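Side-chain contacts in 2-hydroxyhepta-2,4-diene-1,7-dioate isomerase (Mycobacterium abscessus, PDB 3RR6), which is not functionally characterised but belongs to the fumarylacetoacetate hydrolase family and may be a metal-binding isomerase or acetylpyruvate hydrolase: residues Met5-Ile10 against Val16-Ile21; Glu35-Glu38 against Pro44-Thr47. All blocks are in the same frame, centred on the assembly; numbering follows the deposited sequence.

How the contacts relate
Both contacts lie in the small N-terminal region related to Rv2993c, on the same side of the chain's centre. Their centres are about 10 Å apart. Along the chain they come in series: contact 1 closes the hairpin of strands 6-12 and 15-22 before contact 2 opens at the end of strand 32-36. The two meet because strands 15-22 and 32-36 are antiparallel neighbours. Phe18 O lies 2.9 Å from Ile36 N, a probable hydrogen bond, and Leu7 CD2 packs on Ile36 CD1 at 3.7 Å. Contact 1 is partly buried and reaches toward strand 172-179 of the larger C-terminal part, whereas contact 2 is at the surface.

Contact 1: residues Met5-Ile10 against Val16-Ile21; sequences MRLGRI and VAFVSI
Strands 6-10 and 16-21 pair antiparallel, their segment axes 4.6 Å apart at closest approach and 152° between directions. Gly8 and Val19 form a hydrogen-bonded pair with a bond each way, Val19 N to Gly8 O at 2.8 Å being the shorter. Ile10 and Ala17 repeat this pattern, and Ile21 N bonds Arg6 O. Leu7 with Ser20 and Arg9 with Phe18 are the non-hydrogen-bonded pairs, and their side chains share one face.

On that face Phe18 has CG anti to its backbone N (chi1 -169°), which lays the ring along the neighbouring strand. Its CZ reaches Leu7 CB at 3.8 Å. Arg9 CG meets the ring edge in plane, 3.7 Å from CD1 of Phe18. Beyond CG the Arg9 chain turns away from the ring, and NH2 comes obliquely to Val16 CG1, while NH1 bonds the carbonyl of Ala60. On the other face Ile10 crosses Val19 at about a right angle, with Ile10 CG1 3.8 Å from Val19 CG1.

At the far end Ile21 CG2 sits over a guanidinium face of Arg6, toward its rim. The Arg6 chain, bent at chi3 (-80°), brings the group there, and it also makes a cation-pi contact with Trp177 of strand 172-179. Met5 CE presses on Ser20 CB at 3.5 Å, a tight contact. A water takes the N-H of Arg6 at 2.9 Å and donates to both Ser20 OG and Ile21 O. Ser20 OG also bonds Glu22.

The backbone bonds set the register of this hairpin, and apolar pairs form on both faces, Leu7 with Phe18 on one and Ile10 with Val19 on the other. Arg6 lays a guanidinium face against Ile21, and Arg9 leans its CG on Phe18, while their polar ends tie the hairpin to Trp177 and Ala60.

Contact 2: residues Glu35-Glu38 against Pro44-Thr47; sequences EIAE and PTFT. With EDO (1,2-ethanediol), chain L.
A short antiparallel bridge, closed by a loop, pairs the end of strand 32-36 with strand 46-47 at the edge of the N-terminal region, with Ile36 and Phe46 as a non-hydrogen-bonded pair. Thr47 N donates to Glu35 O and Ala37 N to Thr45 O, the latter at 2.8 Å from above the carbonyl plane. Thr45 N bonds Glu38 O at 3.1 Å.

The side chain of Glu35 is extended, with CG anti to the backbone N (chi1 -177°). Its OE1 accepts the Thr47 hydroxyl OG1 at 2.6 Å, on the anti side and 23° out of the carboxylate plane. Beside it, Thr47 CG2 abuts Ala37 CB at 3.5 Å, which is tight. One branch of Ile36 makes two contacts: CG1 meets Phe46 CE1 obliquely at 3.7 Å and its terminal CD1 touches Pro44 CB. The other branch, CG2, lies by Thr45 O. The edge of the Phe46 ring faces Glu35 O. One water links Glu38 OE2 with Thr45 OG1, and an ethanediol bonds Ala37 O weakly.

Strand 15-22 flanks the contact through Ala17, Phe18 and Ser20. Toward strand 49-52, the other carboxylate oxygen of Glu35 forms a salt bridge with Arg49.

Contact 1: residues Met5-Ile10 against Val16-Ile21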
loop_
_atom_site.group_PDB
_atom_site.type_symbol
_atom_site.label_atom_id
_atom_site.label_comp_id
_atom_site.label_asym_id
_atom_site.label_seq_id
_atom_site.Cartn_x
_atom_site.Cartn_y
_atom_site.Cartn_z
ATOM N N MET A 5 3.110 11.468 -12.935
ATOM C CA MET A 5 4.143 11.840 -11.931
ATOM C C MET A 5 4.362 10.690 -10.966
ATOM O O MET A 5 3.541 9.779 -10.870
ATOM C CB MET A 5 3.697 13.064 -11.118
ATOM C CG MET A 5 3.675 14.372 -11.880
ATOM S SD MET A 5 3.055 15.730 -10.864
ATOM C CE MET A 5 4.441 16.050 -9.786
ATOM N N ARG A 6 5.494 10.735 -10.277
ATOM C CA ARG A 6 5.725 9.935 -9.089
ATOM C C ARG A 6 5.869 10.903 -7.929
ATOM O O ARG A 6 6.725 11.803 -7.965
ATOM C CB ARG A 6 6.998 9.106 -9.220
ATOM C CG ARG A 6 6.875 7.923 -10.156
ATOM C CD ARG A 6 8.186 7.162 -10.240
ATOM N NE ARG A 6 9.109 7.834 -11.143
ATOM C CZ ARG A 6 10.432 7.686 -11.148
ATOM N NH1 ARG A 6 11.042 6.878 -10.285
ATOM N NH2 ARG A 6 11.155 8.370 -12.026
ATOM N N LEU A 7 5.024 10.733 -6.922
ATOM C CA LEU A 7 5.021 11.593 -5.752
ATOM C C LEU A 7 5.465 10.801 -4.555
ATOM O O LEU A 7 5.095 9.635 -4.390
ATOM C CB LEU A 7 3.620 12.128 -5.499
ATOM C CG LEU A 7 3.054 12.951 -6.648
ATOM C CD1 LEU A 7 1.599 13.294 -6.341
ATOM C CD2 LEU A 7 3.872 14.213 -6.898
ATOM N N GLY A 8 6.237 11.435 -3.691
ATOM C CA GLY A 8 6.653 10.782 -2.466
ATOM C C GLY A 8 7.174 11.760 -1.452
ATOM O O GLY A 8 6.996 12.974 -1.593
ATOM N N ARG A 9 7.802 11.217 -0.418
ATOM C CA ARG A 9 8.325 12.008 0.685
ATOM C C ARG A 9 9.761 11.584 0.934
ATOM O O ARG A 9 10.091 10.404 0.816
ATOM C CB ARG A 9 7.489 11.812 1.953
ATOM C CG ARG A 9 6.088 12.405 1.852
ATOM C CD ARG A 9 5.206 12.033 3.026
ATOM N NE ARG A 9 5.682 12.613 4.280
ATOM C CZ ARG A 9 6.268 11.949 5.275
ATOM N NH1 ARG A 9 6.492 10.636 5.217
ATOM N NH2 ARG A 9 6.652 12.623 6.360
ATOM N N ILE A 10 10.606 12.561 1.228
ATOM C CA ILE A 10 12.012 12.283 1.498
ATOM C C ILE A 10 12.489 12.977 2.746
ATOM O O ILE A 10 11.929 13.983 3.166
ATOM C CB ILE A 10 12.936 12.700 0.326
ATOM C CG1 ILE A 10 12.763 14.188 -0.000
ATOM C CG2 ILE A 10 12.659 11.834 -0.885
ATOM C CD1 ILE A 10 14.013 14.852 -0.479
ATOM N N VAL A 16 12.605 17.309 5.847
ATOM C CA VAL A 16 11.623 16.415 5.207
ATOM C C VAL A 16 10.763 17.184 4.200
ATOM O O VAL A 16 10.373 18.322 4.459
ATOM C CB VAL A 16 10.716 15.764 6.265
ATOM C CG1 VAL A 16 9.547 15.013 5.619
ATOM C CG2 VAL A 16 11.535 14.839 7.160
ATOM N N ALA A 17 10.470 16.562 3.058
ATOM C CA ALA A 17 9.774 17.238 1.964
ATOM C C ALA A 17 8.894 16.291 1.151
ATOM O O ALA A 17 9.206 15.115 1.011
ATOM C CB ALA A 17 10.793 17.894 1.041
ATOM N N PHE A 18 7.806 16.831 0.611
ATOM C CA PHE A 18 6.977 16.139 -0.371
ATOM C C PHE A 18 7.570 16.495 -1.729
ATOM O O PHE A 18 7.858 17.674 -1.995
ATOM C CB PHE A 18 5.512 16.593 -0.256
ATOM C CG PHE A 18 4.529 15.748 -1.035
ATOM C CD1 PHE A 18 4.279 14.436 -0.673
ATOM C CD2 PHE A 18 3.830 16.278 -2.121
ATOM C CE1 PHE A 18 3.360 13.665 -1.380
ATOM C CE2 PHE A 18 2.912 15.509 -2.815
ATOM C CZ PHE A 18 2.692 14.199 -2.450
ATOM N N VAL A 19 7.775 15.485 -2.572
ATOM C CA VAL A 19 8.528 15.649 -3.806
ATOM C C VAL A 19 7.907 14.958 -5.011
ATOM O O VAL A 19 7.148 13.995 -4.874
ATOM C CB VAL A 19 9.972 15.100 -3.658
ATOM C CG1 VAL A 19 10.768 15.957 -2.689
ATOM C CG2 VAL A 19 9.963 13.623 -3.203
ATOM N N SER A 20 8.252 15.477 -6.192
ATOM C CA SER A 20 8.073 14.777 -7.455
ATOM C C SER A 20 9.390 14.071 -7.784
ATOM O O SER A 20 10.459 14.697 -7.769
ATOM C CB SER A 20 7.703 15.769 -8.566
ATOM O OG SER A 20 7.689 15.156 -9.846
ATOM N N ILE A 21 9.325 12.773 -8.072
ATOM C CA ILE A 21 10.522 11.983 -8.371
ATOM C C ILE A 21 10.612 11.774 -9.876
ATOM O O ILE A 21 9.713 11.203 -10.491
ATOM C CB ILE A 21 10.507 10.631 -7.626
ATOM C CG1 ILE A 21 10.524 10.872 -6.110
ATOM C CG2 ILE A 21 11.706 9.769 -8.047
ATOM C CD1 ILE A 21 9.725 9.890 -5.320
HETATM O O HOH W 1 7.442 12.675 -11.156
#

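Contact 2: residues Glu35-Glu38 against Pro44-Thr47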
loop_
_atom_site.group_PDB
_atom_site.type_symbol
_atom_site.label_atom_id
_atom_site.label_comp_id
_atom_site.label_asym_id
_atom_site.label_seq_id
_atom_site.Cartn_x
_atom_site.Cartn_y
_atom_site.Cartn_z
ATOM N N GLU A 35 11.232 19.363 -4.839
ATOM C CA GLU A 35 10.368 19.728 -3.723
ATOM C C GLU A 35 9.102 20.452 -4.183
ATOM O O GLU A 35 9.161 21.420 -4.945
ATOM C CB GLU A 35 11.122 20.599 -2.708
ATOM C CG GLU A 35 10.298 20.964 -1.480
ATOM C CD GLU A 35 11.034 21.864 -0.506
ATOM O OE1 GLU A 35 11.669 22.843 -0.952
ATOM O OE2 GLU A 35 10.966 21.599 0.715
ATOM N N ILE A 36 7.964 19.986 -3.681
ATOM C CA ILE A 36 6.668 20.569 -3.985
ATOM C C ILE A 36 6.324 21.656 -2.962
ATOM O O ILE A 36 6.498 21.476 -1.752
ATOM C CB ILE A 36 5.583 19.464 -4.046
ATOM C CG1 ILE A 36 5.766 18.649 -5.324
ATOM C CG2 ILE A 36 4.176 20.034 -3.999
ATOM C CD1 ILE A 36 4.961 17.351 -5.348
ATOM N N ALA A 37 5.873 22.801 -3.469
ATOM C CA ALA A 37 5.455 23.922 -2.638
ATOM C C ALA A 37 3.994 23.802 -2.221
ATOM O O ALA A 37 3.684 23.769 -1.026
ATOM C CB ALA A 37 5.689 25.249 -3.397
ATOM N N GLU A 38 3.096 23.749 -3.200
ATOM C CA GLU A 38 1.660 23.752 -2.936
ATOM C C GLU A 38 0.901 22.802 -3.854
ATOM O O GLU A 38 1.426 22.344 -4.871
ATOM C CB GLU A 38 1.089 25.161 -3.111
ATOM C CG GLU A 38 1.574 26.177 -2.096
ATOM C CD GLU A 38 0.954 27.541 -2.329
ATOM O OE1 GLU A 38 -0.203 27.772 -1.901
ATOM O OE2 GLU A 38 1.626 28.381 -2.957
ATOM N N PRO A 44 0.649 20.166 -8.823
ATOM C CA PRO A 44 1.629 20.680 -7.869
ATOM C C PRO A 44 2.493 21.794 -8.440
ATOM O O PRO A 44 2.796 21.791 -9.631
ATOM C CB PRO A 44 2.494 19.459 -7.553
ATOM C CG PRO A 44 1.606 18.284 -7.852
ATOM C CD PRO A 44 0.827 18.718 -9.048
ATOM N N THR A 45 2.858 22.740 -7.580
ATOM C CA THR A 45 3.865 23.742 -7.895
ATOM C C THR A 45 5.099 23.413 -7.085
ATOM O O THR A 45 5.035 22.608 -6.152
ATOM C CB THR A 45 3.388 25.158 -7.543
ATOM O OG1 THR A 45 3.086 25.234 -6.145
ATOM C CG2 THR A 45 2.153 25.523 -8.364
ATOM N N PHE A 46 6.222 24.033 -7.437
ATOM C CA PHE A 46 7.517 23.672 -6.885
ATOM C C PHE A 46 8.206 24.856 -6.205
ATOM O O PHE A 46 8.056 25.999 -6.628
ATOM C CB PHE A 46 8.381 23.086 -8.003
ATOM C CG PHE A 46 7.748 21.893 -8.669
ATOM C CD1 PHE A 46 7.752 20.659 -8.033
ATOM C CD2 PHE A 46 7.107 22.012 -9.893
ATOM C CE1 PHE A 46 7.147 19.563 -8.616
ATOM C CE2 PHE A 46 6.502 20.907 -10.488
ATOM C CZ PHE A 46 6.523 19.682 -9.839
ATOM N N THR A 47 8.962 24.571 -5.146
ATOM C CA THR A 47 9.697 25.611 -4.418
ATOM C C THR A 47 10.981 26.034 -5.138
ATOM O O THR A 47 11.488 27.147 -4.929
ATOM C CB THR A 47 10.111 25.125 -3.012
ATOM O OG1 THR A 47 11.045 24.052 -3.144
ATOM C CG2 THR A 47 8.906 24.669 -2.203
HETATM C C1 EDO L . 4.475 20.173 0.875
HETATM O O1 EDO L . 4.965 19.527 2.056
HETATM C C2 EDO L . 3.013 19.821 0.632
HETATM O O2 EDO L . 2.323 20.994 0.175
HETATM O O HOH W 2 2.015 27.764 -5.550
#